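Long-range contact in HMG-CoA Lyase (PDB 1YDO), which belongs to the HMGL-like family of proteins and is built on a TIM-barrel fold: residues P14-P22 and G235-A243. Sequence-based numbering, arbitrary orientation.
Sequences PRDGLQNEP and GGLGGCPYA
Leu237, Asn20 and Glu21 carry this contact, together with the glycines Gly238 and Gly239. Leu237 points toward segment 14-22. Leu237 CB lies 3.9 Å from Gly17 CA. The two branches of Leu237 part company: CD1 meets Leu18 CD1 at 3.5 Å, while CD2 rests against Glu21 CG. Trp33 of helix 27-38 and Ile280 and Met284 of helix 270-284 also pack on this leucine.

Glu21 crosses Leu237 at about a right angle. Glu21 CG lies anti to the carbonyl carbon and beside the backbone N, and a bend at chi2 (-63°) turns the carboxylate to the glycine backbone. Glu21 OE2 accepts from Gly238 N at 2.9 Å through its anti lone pair. OE1 forms a salt bridge with Lys286, so each carboxylate oxygen has a partner.

Asn20 CB sits 3.6 Å from Gly238 CA. Asn20 ND2 donates to Gly239 O at 2.9 Å, with the acceptor in the amide plane and an N-H...O angle of 173°. A weak return bond runs from Gly239 N to Asn20 O at 3.5 Å. Pro241 CD borders the amide.

The contact joins the helical turn and 3-10 segment after strand 8-11 to the glycine-rich segment after strand 229-232, two adjacent strands of the barrel. The amide of Asn20 and the carboxylate of Glu21 bond to main-chain groups of Gly239 and Gly238. These two direct bonds and the weak backbone one fix the segments together, with Leu237 packed beside them.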
loop_
_atom_site.group_PDB
_atom_site.type_symbol
_atom_site.label_atom_id
_atom_site.label_comp_id
_atom_site.label_asym_id
_atom_site.label_seq_id
_atom_site.Cartn_x
_atom_site.Cartn_y
_atom_site.Cartn_z
ATOM N N PRO A 14 -20.428 2.773 1.662
ATOM C CA PRO A 14 -21.705 3.411 1.339
ATOM C C PRO A 14 -21.876 4.761 2.017
ATOM O O PRO A 14 -22.762 5.530 1.669
ATOM C CB PRO A 14 -22.732 2.384 1.795
ATOM C CG PRO A 14 -22.041 1.665 2.886
ATOM C CD PRO A 14 -20.638 1.495 2.359
ATOM N N ARG A 15 -21.021 5.068 2.979
ATOM C CA ARG A 15 -21.158 6.340 3.644
ATOM C C ARG A 15 -19.967 7.239 3.372
ATOM O O ARG A 15 -20.047 8.125 2.511
ATOM C CB ARG A 15 -21.343 6.132 5.139
ATOM C CG ARG A 15 -21.743 7.386 5.868
ATOM C CD ARG A 15 -20.746 7.655 6.971
ATOM N NE ARG A 15 -19.684 8.577 6.578
ATOM C CZ ARG A 15 -18.499 8.653 7.179
ATOM N NH1 ARG A 15 -18.209 7.852 8.199
ATOM N NH2 ARG A 15 -17.613 9.547 6.773
ATOM N N ASP A 16 -18.864 7.009 4.089
ATOM C CA ASP A 16 -17.639 7.812 3.925
ATOM C C ASP A 16 -17.146 7.772 2.478
ATOM O O ASP A 16 -16.503 8.709 2.005
ATOM C CB ASP A 16 -16.526 7.301 4.851
ATOM C CG ASP A 16 -15.435 8.346 5.093
ATOM O OD1 ASP A 16 -14.462 8.048 5.818
ATOM O OD2 ASP A 16 -15.555 9.474 4.559
ATOM N N GLY A 17 -17.470 6.691 1.778
ATOM C CA GLY A 17 -17.056 6.577 0.401
ATOM C C GLY A 17 -17.943 7.338 -0.547
ATOM O O GLY A 17 -17.467 8.137 -1.349
ATOM N N LEU A 18 -19.243 7.122 -0.458
ATOM C CA LEU A 18 -20.136 7.816 -1.377
ATOM C C LEU A 18 -20.220 9.328 -1.169
ATOM O O LEU A 18 -20.354 10.076 -2.138
ATOM C CB LEU A 18 -21.525 7.180 -1.324
ATOM C CG LEU A 18 -21.811 6.120 -2.401
ATOM C CD1 LEU A 18 -20.541 5.456 -2.903
ATOM C CD2 LEU A 18 -22.751 5.094 -1.825
ATOM N N GLN A 19 -20.122 9.780 0.080
ATOM C CA GLN A 19 -20.196 11.213 0.342
ATOM C C GLN A 19 -18.918 11.923 -0.047
ATOM O O GLN A 19 -18.837 13.152 0.020
ATOM C CB GLN A 19 -20.498 11.514 1.816
ATOM C CG GLN A 19 -19.347 11.301 2.780
ATOM C CD GLN A 19 -19.611 11.922 4.141
ATOM O OE1 GLN A 19 -19.503 13.129 4.302
ATOM N NE2 GLN A 19 -19.973 11.098 5.124
ATOM N N ASN A 20 -17.917 11.154 -0.451
ATOM C CA ASN A 20 -16.644 11.730 -0.861
ATOM C C ASN A 20 -16.420 11.594 -2.378
ATOM O O ASN A 20 -15.339 11.873 -2.899
ATOM C CB ASN A 20 -15.498 11.077 -0.073
ATOM C CG ASN A 20 -15.215 11.781 1.268
ATOM O OD1 ASN A 20 -16.102 11.933 2.108
ATOM N ND2 ASN A 20 -13.964 12.205 1.464
ATOM N N GLU A 21 -17.459 11.167 -3.084
ATOM C CA GLU A 21 -17.383 11.030 -4.524
ATOM C C GLU A 21 -18.241 12.093 -5.201
ATOM O O GLU A 21 -19.421 12.249 -4.887
ATOM C CB GLU A 21 -17.837 9.641 -4.933
ATOM C CG GLU A 21 -16.820 8.564 -4.603
ATOM C CD GLU A 21 -15.512 8.746 -5.366
ATOM O OE1 GLU A 21 -15.540 9.376 -6.445
ATOM O OE2 GLU A 21 -14.461 8.240 -4.905
ATOM N N PRO A 22 -17.646 12.857 -6.126
ATOM C CA PRO A 22 -18.351 13.915 -6.853
ATOM C C PRO A 22 -19.322 13.359 -7.883
ATOM O O PRO A 22 -19.426 13.861 -9.004
ATOM C CB PRO A 22 -17.212 14.714 -7.473
ATOM C CG PRO A 22 -16.176 13.670 -7.719
ATOM C CD PRO A 22 -16.211 12.856 -6.457
ATOM N N GLY A 235 -13.531 -1.118 -2.669
ATOM C CA GLY A 235 -12.965 -0.490 -3.857
ATOM C C GLY A 235 -12.057 0.709 -3.603
ATOM O O GLY A 235 -11.314 1.148 -4.487
ATOM N N GLY A 236 -12.101 1.237 -2.389
ATOM C CA GLY A 236 -11.286 2.390 -2.080
ATOM C C GLY A 236 -12.067 3.663 -2.357
ATOM O O GLY A 236 -11.497 4.752 -2.464
ATOM N N LEU A 237 -13.381 3.525 -2.477
ATOM C CA LEU A 237 -14.230 4.667 -2.723
ATOM C C LEU A 237 -13.878 5.820 -1.816
ATOM O O LEU A 237 -13.342 5.624 -0.724
ATOM C CB LEU A 237 -15.696 4.310 -2.504
ATOM C CG LEU A 237 -16.450 3.888 -3.756
ATOM C CD1 LEU A 237 -17.810 3.328 -3.356
ATOM C CD2 LEU A 237 -16.602 5.078 -4.689
ATOM N N GLY A 238 -14.186 7.026 -2.279
ATOM C CA GLY A 238 -13.927 8.208 -1.483
ATOM C C GLY A 238 -12.542 8.793 -1.638
ATOM O O GLY A 238 -11.546 8.203 -1.208
ATOM N N GLY A 239 -12.489 9.970 -2.251
ATOM C CA GLY A 239 -11.224 10.641 -2.442
ATOM C C GLY A 239 -10.951 11.518 -1.241
ATOM O O GLY A 239 -11.836 11.731 -0.411
ATOM N N CYS A 240 -9.725 12.016 -1.138
ATOM C CA CYS A 240 -9.350 12.883 -0.032
ATOM C C CYS A 240 -9.604 14.334 -0.444
ATOM O O CYS A 240 -9.012 14.823 -1.404
ATOM C CB CYS A 240 -7.872 12.681 0.320
ATOM S SG CYS A 240 -7.341 13.500 1.843
ATOM N N PRO A 241 -10.502 15.036 0.271
ATOM C CA PRO A 241 -10.819 16.436 -0.043
ATOM C C PRO A 241 -9.623 17.362 0.130
ATOM O O PRO A 241 -9.546 18.406 -0.512
ATOM C CB PRO A 241 -11.962 16.759 0.920
ATOM C CG PRO A 241 -11.661 15.899 2.094
ATOM C CD PRO A 241 -11.255 14.585 1.458
ATOM N N TYR A 242 -8.695 16.965 0.995
ATOM C CA TYR A 242 -7.489 17.743 1.249
ATOM C C TYR A 242 -6.525 17.606 0.060
ATOM O O TYR A 242 -5.685 18.476 -0.173
ATOM C CB TYR A 242 -6.822 17.254 2.542
ATOM C CG TYR A 242 -5.648 18.096 3.018
ATOM C CD1 TYR A 242 -5.783 19.482 3.207
ATOM C CD2 TYR A 242 -4.403 17.505 3.311
ATOM C CE1 TYR A 242 -4.706 20.260 3.678
ATOM C CE2 TYR A 242 -3.322 18.275 3.782
ATOM C CZ TYR A 242 -3.482 19.648 3.962
ATOM O OH TYR A 242 -2.428 20.402 4.436
ATOM N N ALA A 243 -6.658 16.517 -0.694
ATOM C CA ALA A 243 -5.816 16.266 -1.863
ATOM C C ALA A 243 -6.621 15.538 -2.947
ATOM O O ALA A 243 -6.645 14.307 -2.989
ATOM C CB ALA A 243 -4.604 15.434 -1.465
#